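Local coordinates for protein dnab-like replicative helicase (Bacillus phage SPP1, PDB 3BH0) that probably couples ATP hydrolysis to 5'-3' unwinding of double-stranded DNA in phage replication, as a DnaB-family helicase represented here by its ATPase domain, at residues I48-P52 with K181-V185; D256-F262 with V281-R287. One frame throughout, in Å; residues are numbered along the deposited sequence.

Interaction 1 (I48-P52 with K181-V185)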
ATOM      1  N   ILE A  48      17.614   6.290   0.090  1.00 59.53           N
ATOM      2  CA  ILE A  48      16.583   5.453  -0.519  1.00 59.31           C
ATOM      3  C   ILE A  48      16.678   5.524  -2.045  1.00 58.54           C
ATOM      4  O   ILE A  48      16.610   6.607  -2.636  1.00 58.85           O
ATOM      5  CB  ILE A  48      15.153   5.836  -0.045  1.00 59.28           C
ATOM      6  CG1 ILE A  48      14.827   7.282  -0.457  1.00 60.25           C
ATOM      7  CG2 ILE A  48      15.021   5.636   1.459  1.00 59.03           C
ATOM      8  CD1 ILE A  48      13.337   7.605  -0.531  1.00 59.93           C
ATOM      9  N   THR A  49      16.865   4.363  -2.658  1.00 57.29           N
ATOM     10  CA  THR A  49      16.911   4.233  -4.096  1.00 56.32           C
ATOM     11  C   THR A  49      15.497   4.355  -4.647  1.00 55.58           C
ATOM     12  O   THR A  49      15.179   5.316  -5.348  1.00 55.41           O
ATOM     13  CB  THR A  49      17.514   2.869  -4.495  1.00 56.34           C
ATOM     14  OG1 THR A  49      18.844   2.778  -3.980  1.00 56.63           O
ATOM     15  CG2 THR A  49      17.544   2.694  -6.010  1.00 56.55           C
ATOM     16  N   GLY A  50      14.649   3.391  -4.298  1.00 54.42           N
ATOM     17  CA  GLY A  50      13.297   3.316  -4.839  1.00 53.15           C
ATOM     18  C   GLY A  50      12.286   4.283  -4.247  1.00 52.08           C
ATOM     19  O   GLY A  50      12.638   5.256  -3.584  1.00 51.85           O
ATOM     20  N   VAL A  51      11.017   4.003  -4.520  1.00 51.29           N
ATOM     21  CA  VAL A  51       9.911   4.816  -4.057  1.00 50.43           C
ATOM     22  C   VAL A  51       9.762   4.612  -2.560  1.00 50.07           C
ATOM     23  O   VAL A  51       9.656   3.469  -2.096  1.00 49.79           O
ATOM     24  CB  VAL A  51       8.586   4.396  -4.731  1.00 50.54           C
ATOM     25  CG1 VAL A  51       7.494   5.384  -4.393  1.00 50.53           C
ATOM     26  CG2 VAL A  51       8.748   4.272  -6.239  1.00 49.99           C
ATOM     27  N   PRO A  52       9.748   5.716  -1.793  1.00 49.84           N
ATOM     28  CA  PRO A  52       9.601   5.577  -0.341  1.00 49.43           C
ATOM     29  C   PRO A  52       8.140   5.340   0.085  1.00 48.81           C
ATOM     30  O   PRO A  52       7.214   5.952  -0.466  1.00 48.99           O
ATOM     31  CB  PRO A  52      10.097   6.928   0.187  1.00 49.36           C
ATOM     32  CG  PRO A  52       9.778   7.903  -0.918  1.00 49.70           C
ATOM     33  CD  PRO A  52       9.855   7.132  -2.212  1.00 49.90           C
ATOM     34  N   LYS A 181       7.887   9.652 -14.846  1.00 53.70           N
ATOM     35  CA  LYS A 181       7.431   9.393 -13.486  1.00 52.38           C
ATOM     36  C   LYS A 181       7.232   7.912 -13.215  1.00 50.98           C
ATOM     37  O   LYS A 181       6.619   7.199 -14.011  1.00 50.72           O
ATOM     38  CB  LYS A 181       6.133  10.149 -13.207  1.00 52.72           C
ATOM     39  CG  LYS A 181       6.189  11.641 -13.461  1.00 53.23           C
ATOM     40  CD  LYS A 181       6.775  12.390 -12.280  1.00 54.79           C
ATOM     41  CE  LYS A 181       6.344  13.842 -12.319  1.00 56.38           C
ATOM     42  NZ  LYS A 181       4.886  14.005 -12.011  1.00 56.55           N
ATOM     43  N   ARG A 182       7.758   7.458 -12.087  1.00 49.43           N
ATOM     44  CA  ARG A 182       7.457   6.120 -11.595  1.00 48.11           C
ATOM     45  C   ARG A 182       6.031   6.068 -11.030  1.00 46.95           C
ATOM     46  O   ARG A 182       5.698   6.831 -10.117  1.00 47.04           O
ATOM     47  CB  ARG A 182       8.511   5.650 -10.579  1.00 48.48           C
ATOM     48  CG  ARG A 182       9.470   6.735 -10.096  1.00 48.09           C
ATOM     49  CD  ARG A 182      10.592   6.170  -9.232  1.00 48.08           C
ATOM     50  NE  ARG A 182      10.657   6.890  -7.962  1.00 49.14           N
ATOM     51  CZ  ARG A 182      11.650   6.809  -7.083  1.00 49.35           C
ATOM     52  NH1 ARG A 182      12.701   6.042  -7.322  1.00 49.03           N
ATOM     53  NH2 ARG A 182      11.587   7.505  -5.956  1.00 50.90           N
ATOM     54  N   VAL A 183       5.204   5.207 -11.635  1.00 45.23           N
ATOM     55  CA  VAL A 183       3.797   4.969 -11.274  1.00 43.48           C
ATOM     56  C   VAL A 183       3.691   3.881 -10.199  1.00 42.67           C
ATOM     57  O   VAL A 183       4.435   2.896 -10.221  1.00 42.16           O
ATOM     58  CB  VAL A 183       2.965   4.537 -12.525  1.00 43.49           C
ATOM     59  CG1 VAL A 183       1.506   4.239 -12.181  1.00 42.56           C
ATOM     60  CG2 VAL A 183       3.028   5.594 -13.615  1.00 43.80           C
ATOM     61  N   ILE A 184       2.764   4.058  -9.259  1.00 41.65           N
ATOM     62  CA  ILE A 184       2.545   3.062  -8.209  1.00 40.28           C
ATOM     63  C   ILE A 184       1.082   2.656  -8.233  1.00 39.63           C
ATOM     64  O   ILE A 184       0.205   3.498  -8.093  1.00 40.03           O
ATOM     65  CB  ILE A 184       2.948   3.608  -6.822  1.00 40.40           C
ATOM     66  CG1 ILE A 184       4.410   4.051  -6.834  1.00 39.71           C
ATOM     67  CG2 ILE A 184       2.689   2.556  -5.708  1.00 40.08           C
ATOM     68  CD1 ILE A 184       4.606   5.490  -6.459  1.00 38.81           C
ATOM     69  N   VAL A 185       0.816   1.370  -8.424  1.00 38.35           N
ATOM     70  CA  VAL A 185      -0.565   0.885  -8.509  1.00 37.16           C
ATOM     71  C   VAL A 185      -1.002   0.289  -7.170  1.00 36.90           C
ATOM     72  O   VAL A 185      -0.520  -0.766  -6.775  1.00 36.36           O
ATOM     73  CB  VAL A 185      -0.729  -0.121  -9.681  1.00 37.05           C
ATOM     74  CG1 VAL A 185      -2.183  -0.532  -9.878  1.00 34.67           C
ATOM     75  CG2 VAL A 185      -0.161   0.497 -10.970  1.00 36.79           C
TER

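Interaction 2 (D256-F262 with V281-R287)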
ATOM      1  N   ASP A 256       4.511 -15.031  -5.314  1.00 41.77           N
ATOM      2  CA  ASP A 256       4.690 -13.945  -6.280  1.00 40.47           C
ATOM      3  C   ASP A 256       5.208 -12.625  -5.714  1.00 39.40           C
ATOM      4  O   ASP A 256       5.976 -11.925  -6.377  1.00 38.78           O
ATOM      5  CB  ASP A 256       3.407 -13.734  -7.082  1.00 40.59           C
ATOM      6  CG  ASP A 256       3.089 -14.922  -7.964  1.00 42.17           C
ATOM      7  OD1 ASP A 256       4.047 -15.588  -8.438  1.00 43.69           O
ATOM      8  OD2 ASP A 256       1.896 -15.202  -8.176  1.00 42.20           O
ATOM      9  N   ALA A 257       4.809 -12.300  -4.488  1.00 38.38           N
ATOM     10  CA  ALA A 257       5.170 -11.026  -3.879  1.00 37.40           C
ATOM     11  C   ALA A 257       6.651 -10.964  -3.515  1.00 37.26           C
ATOM     12  O   ALA A 257       7.247 -11.931  -3.034  1.00 36.81           O
ATOM     13  CB  ALA A 257       4.305 -10.750  -2.656  1.00 37.15           C
ATOM     14  N   ASP A 258       7.240  -9.811  -3.763  1.00 37.10           N
ATOM     15  CA  ASP A 258       8.599  -9.540  -3.345  1.00 37.62           C
ATOM     16  C   ASP A 258       8.596  -9.092  -1.890  1.00 36.94           C
ATOM     17  O   ASP A 258       9.483  -9.446  -1.109  1.00 37.04           O
ATOM     18  CB  ASP A 258       9.197  -8.473  -4.270  1.00 38.12           C
ATOM     19  CG  ASP A 258       9.013  -8.837  -5.728  1.00 40.59           C
ATOM     20  OD1 ASP A 258       9.425  -9.961  -6.108  1.00 43.59           O
ATOM     21  OD2 ASP A 258       8.401  -8.048  -6.476  1.00 41.84           O
ATOM     22  N   ILE A 259       7.578  -8.312  -1.540  1.00 36.22           N
ATOM     23  CA  ILE A 259       7.430  -7.792  -0.195  1.00 35.28           C
ATOM     24  C   ILE A 259       6.028  -8.082   0.348  1.00 34.62           C
ATOM     25  O   ILE A 259       5.021  -7.856  -0.324  1.00 34.79           O
ATOM     26  CB  ILE A 259       7.762  -6.288  -0.127  1.00 35.16           C
ATOM     27  CG1 ILE A 259       9.166  -6.041  -0.700  1.00 35.21           C
ATOM     28  CG2 ILE A 259       7.674  -5.794   1.325  1.00 35.06           C
ATOM     29  CD1 ILE A 259       9.570  -4.581  -0.896  1.00 35.25           C
ATOM     30  N   ILE A 260       5.982  -8.604   1.560  1.00 33.74           N
ATOM     31  CA  ILE A 260       4.734  -8.810   2.258  1.00 33.32           C
ATOM     32  C   ILE A 260       4.820  -8.138   3.613  1.00 33.03           C
ATOM     33  O   ILE A 260       5.584  -8.545   4.490  1.00 32.36           O
ATOM     34  CB  ILE A 260       4.396 -10.307   2.417  1.00 33.42           C
ATOM     35  CG1 ILE A 260       4.285 -10.971   1.037  1.00 32.76           C
ATOM     36  CG2 ILE A 260       3.116 -10.488   3.272  1.00 33.60           C
ATOM     37  CD1 ILE A 260       4.091 -12.501   1.064  1.00 32.95           C
ATOM     38  N   GLU A 261       4.037  -7.087   3.778  1.00 33.32           N
ATOM     39  CA  GLU A 261       3.965  -6.439   5.064  1.00 33.86           C
ATOM     40  C   GLU A 261       2.630  -6.709   5.757  1.00 33.45           C
ATOM     41  O   GLU A 261       1.573  -6.372   5.246  1.00 33.30           O
ATOM     42  CB  GLU A 261       4.318  -4.951   4.961  1.00 34.19           C
ATOM     43  CG  GLU A 261       3.931  -4.293   3.677  1.00 36.77           C
ATOM     44  CD  GLU A 261       4.710  -3.023   3.391  1.00 38.61           C
ATOM     45  OE1 GLU A 261       5.851  -3.134   2.935  1.00 40.46           O
ATOM     46  OE2 GLU A 261       4.172  -1.913   3.573  1.00 39.87           O
ATOM     47  N   PHE A 262       2.706  -7.392   6.897  1.00 33.12           N
ATOM     48  CA  PHE A 262       1.567  -7.594   7.776  1.00 33.19           C
ATOM     49  C   PHE A 262       1.459  -6.428   8.751  1.00 33.14           C
ATOM     50  O   PHE A 262       2.469  -5.847   9.152  1.00 32.80           O
ATOM     51  CB  PHE A 262       1.722  -8.885   8.581  1.00 33.24           C
ATOM     52  CG  PHE A 262       1.663 -10.149   7.762  1.00 32.46           C
ATOM     53  CD1 PHE A 262       0.704 -10.325   6.781  1.00 33.17           C
ATOM     54  CD2 PHE A 262       2.542 -11.189   8.026  1.00 33.25           C
ATOM     55  CE1 PHE A 262       0.643 -11.517   6.044  1.00 32.92           C
ATOM     56  CE2 PHE A 262       2.484 -12.391   7.310  1.00 33.00           C
ATOM     57  CZ  PHE A 262       1.536 -12.551   6.315  1.00 33.12           C
ATOM     58  N   VAL A 281       4.474  -3.071  11.674  1.00 36.99           N
ATOM     59  CA  VAL A 281       4.575  -3.528  10.312  1.00 36.01           C
ATOM     60  C   VAL A 281       5.532  -4.711  10.300  1.00 35.67           C
ATOM     61  O   VAL A 281       6.745  -4.552  10.451  1.00 35.62           O
ATOM     62  CB  VAL A 281       5.060  -2.404   9.385  1.00 35.91           C
ATOM     63  CG1 VAL A 281       5.134  -2.884   7.957  1.00 36.34           C
ATOM     64  CG2 VAL A 281       4.133  -1.205   9.479  1.00 35.63           C
ATOM     65  N   ILE A 282       4.977  -5.906  10.149  1.00 34.94           N
ATOM     66  CA  ILE A 282       5.792  -7.108  10.097  1.00 34.74           C
ATOM     67  C   ILE A 282       6.092  -7.463   8.644  1.00 35.15           C
ATOM     68  O   ILE A 282       5.191  -7.872   7.915  1.00 35.29           O
ATOM     69  CB  ILE A 282       5.096  -8.314  10.783  1.00 34.36           C
ATOM     70  CG1 ILE A 282       4.500  -7.894  12.126  1.00 34.16           C
ATOM     71  CG2 ILE A 282       6.057  -9.495  10.909  1.00 32.83           C
ATOM     72  CD1 ILE A 282       3.548  -8.933  12.745  1.00 34.61           C
ATOM     73  N   ILE A 283       7.350  -7.281   8.238  1.00 35.57           N
ATOM     74  CA  ILE A 283       7.868  -7.706   6.934  1.00 35.92           C
ATOM     75  C   ILE A 283       8.086  -9.224   6.984  1.00 36.04           C
ATOM     76  O   ILE A 283       9.081  -9.696   7.521  1.00 36.47           O
ATOM     77  CB  ILE A 283       9.193  -6.961   6.571  1.00 35.78           C
ATOM     78  CG1 ILE A 283       8.952  -5.466   6.336  1.00 37.34           C
ATOM     79  CG2 ILE A 283       9.807  -7.519   5.305  1.00 36.02           C
ATOM     80  CD1 ILE A 283       8.844  -4.600   7.604  1.00 39.41           C
ATOM     81  N   ALA A 284       7.131  -9.988   6.458  1.00 36.32           N
ATOM     82  CA  ALA A 284       7.164 -11.452   6.572  1.00 36.69           C
ATOM     83  C   ALA A 284       7.908 -12.087   5.395  1.00 37.00           C
ATOM     84  O   ALA A 284       8.354 -13.229   5.472  1.00 37.34           O
ATOM     85  CB  ALA A 284       5.771 -11.999   6.677  1.00 36.09           C
ATOM     86  N   LYS A 285       8.030 -11.330   4.308  1.00 37.05           N
ATOM     87  CA  LYS A 285       8.779 -11.752   3.148  1.00 36.89           C
ATOM     88  C   LYS A 285       9.476 -10.557   2.535  1.00 37.33           C
ATOM     89  O   LYS A 285       8.893  -9.468   2.391  1.00 37.25           O
ATOM     90  CB  LYS A 285       7.892 -12.429   2.103  1.00 36.71           C
ATOM     91  CG  LYS A 285       8.712 -13.078   1.015  1.00 36.03           C
ATOM     92  CD  LYS A 285       7.884 -13.534  -0.162  1.00 36.37           C
ATOM     93  CE  LYS A 285       8.809 -14.129  -1.247  1.00 34.72           C
ATOM     94  NZ  LYS A 285       8.091 -14.259  -2.517  1.00 33.42           N
ATOM     95  N   HIS A 286      10.741 -10.772   2.194  1.00 37.54           N
ATOM     96  CA  HIS A 286      11.544  -9.761   1.552  1.00 38.12           C
ATOM     97  C   HIS A 286      12.563 -10.437   0.630  1.00 38.71           C
ATOM     98  O   HIS A 286      13.548 -11.038   1.094  1.00 37.91           O
ATOM     99  CB  HIS A 286      12.228  -8.870   2.594  1.00 37.67           C
ATOM    100  CG  HIS A 286      12.760  -7.599   2.020  1.00 37.11           C
ATOM    101  ND1 HIS A 286      13.228  -6.567   2.800  1.00 38.06           N
ATOM    102  CD2 HIS A 286      12.885  -7.187   0.737  1.00 36.48           C
ATOM    103  CE1 HIS A 286      13.629  -5.577   2.023  1.00 37.39           C
ATOM    104  NE2 HIS A 286      13.434  -5.932   0.767  1.00 37.54           N
ATOM    105  N   ARG A 287      12.307 -10.338  -0.676  1.00 39.88           N
ATOM    106  CA  ARG A 287      13.076 -11.069  -1.690  1.00 41.31           C
ATOM    107  C   ARG A 287      14.539 -10.622  -1.775  1.00 41.97           C
ATOM    108  O   ARG A 287      15.449 -11.442  -1.859  1.00 42.07           O
ATOM    109  CB  ARG A 287      12.412 -10.943  -3.064  1.00 41.61           C
ATOM    110  CG  ARG A 287      12.941 -11.957  -4.074  1.00 42.99           C
ATOM    111  CD  ARG A 287      12.378 -11.780  -5.459  1.00 44.63           C
ATOM    112  NE  ARG A 287      10.930 -12.018  -5.580  1.00 48.31           N
ATOM    113  CZ  ARG A 287      10.310 -13.186  -5.415  1.00 49.85           C
ATOM    114  NH1 ARG A 287      10.987 -14.284  -5.074  1.00 52.11           N
ATOM    115  NH2 ARG A 287       8.996 -13.254  -5.574  1.00 49.70           N
TER

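Interaction 1 (I48-P52 with K181-V185)
Val51 and Arg182 are the closest backbone positions, yet their CA atoms stand 8.0 Å apart, too far for main-chain pairing, so side chains bridge the gap between the irregular segment 48-52 and the start of strand 183-188. Arg182 does most of the bridging. Its chain bends at chi3 and carries the guanidinium across to the loop backbone at Thr49 and Gly50. There NH1 donates to Thr49 O at 3.3 Å, long but nearly straight (N-H...O 165°). The carbonyl oxygen lies only 5° out of the guanidinium plane and receives the bond on a lone pair, so this is an edge-on, in-plane grip. Arg182 NH2 passes 3.4 Å from Gly50 O. The Arg182 and Pro52 side chains cross at about a right angle, Pro52 CD 4.1 Å from Arg182 NH2. Val51 meets the same group differently: CG2 sits over one guanidinium face, 3.7 Å from NE. The other branch, CG1, is set anti to the backbone N (chi1 -172°) and meets Ile184 CD1 tip to tip at 3.6 Å. NE of Arg182 has a stronger partner in Asp97, whose salt bridge helps fix the rotation of the guanidinium. The strand end also bonds through its backbone to Val98 and Asn100 of the neighbouring parallel strand 98-103. Met92 of helix 81-93 touches both Val51 and Ile184, while Pro52 rests on Asp59 of helix 56-62, placing the contact where a connecting loop meets the N-terminal end of an interior strand.

Interaction 2 (D256-F262 with V281-R287)
Asp258 and Arg287 meet with carboxylate and guanidinium planes 75° apart, a salt bridge made essentially through one oxygen. Arg287 NE points straight at the anti lone pair of Asp258 OD1, 2.6 Å away with an N-H...O angle of 178°; the bond from NH2 to the same oxygen is weak. Lys285, fully extended, crosses Ile260, whose CD1 lies 3.9 Å from Lys285 CB, and carries its ammonium to Ala257 O, nearly along the C=O axis. Ile259 lies alongside His286 on the opposite face, Ile259 CG1 to His286 CD2 4.1 Å. Farther along, the Phe262 ring approaches Ala284 obliquely, Phe262 CE2 to Ala284 CB 3.4 Å, while Ile260 CG2 lies over one ring face, offset toward the rim. The strands pair antiparallel, Phe262 and Ile282 exchanging two 2.7 Å N-to-O bonds. Pairing then slips by one residue at Ala284, a beta bulge opposite Ile260, whose O accepts from Ala284 N at 2.9 Å. Asp258 also has Arg68 and Lys214 as salt-bridge partners, so its buried carboxylate is probably held ionised. Lys285 bonds Glu254 O as well, and Arg287 Gln255 O, so two cations meet the carbonyl end of helix 252-256, where they would suit its dipole.

Interactions 1 and 2 both reach the same mixed sheet, their centres about 17 Å apart and their nearest atoms about 8 Å apart, without touching. Interaction 1 ties a loop to a strand of the parallel part of this P-loop-type ATPase domain; it is mostly buried but small, and no backbone-to-backbone bond crosses it, an arginine side chain reaching main-chain oxygens of the loop instead. Interaction 2 joins adjacent antiparallel strands by main-chain bonds, burying about three times the surface (653 against 214 Å²), and holds a salt bridge within its own segments, at the end where Arg287 is exposed. The aspartate partnering the arginine of interaction 1 lies outside its segments. Helices 56-62 and 81-93 pack against both.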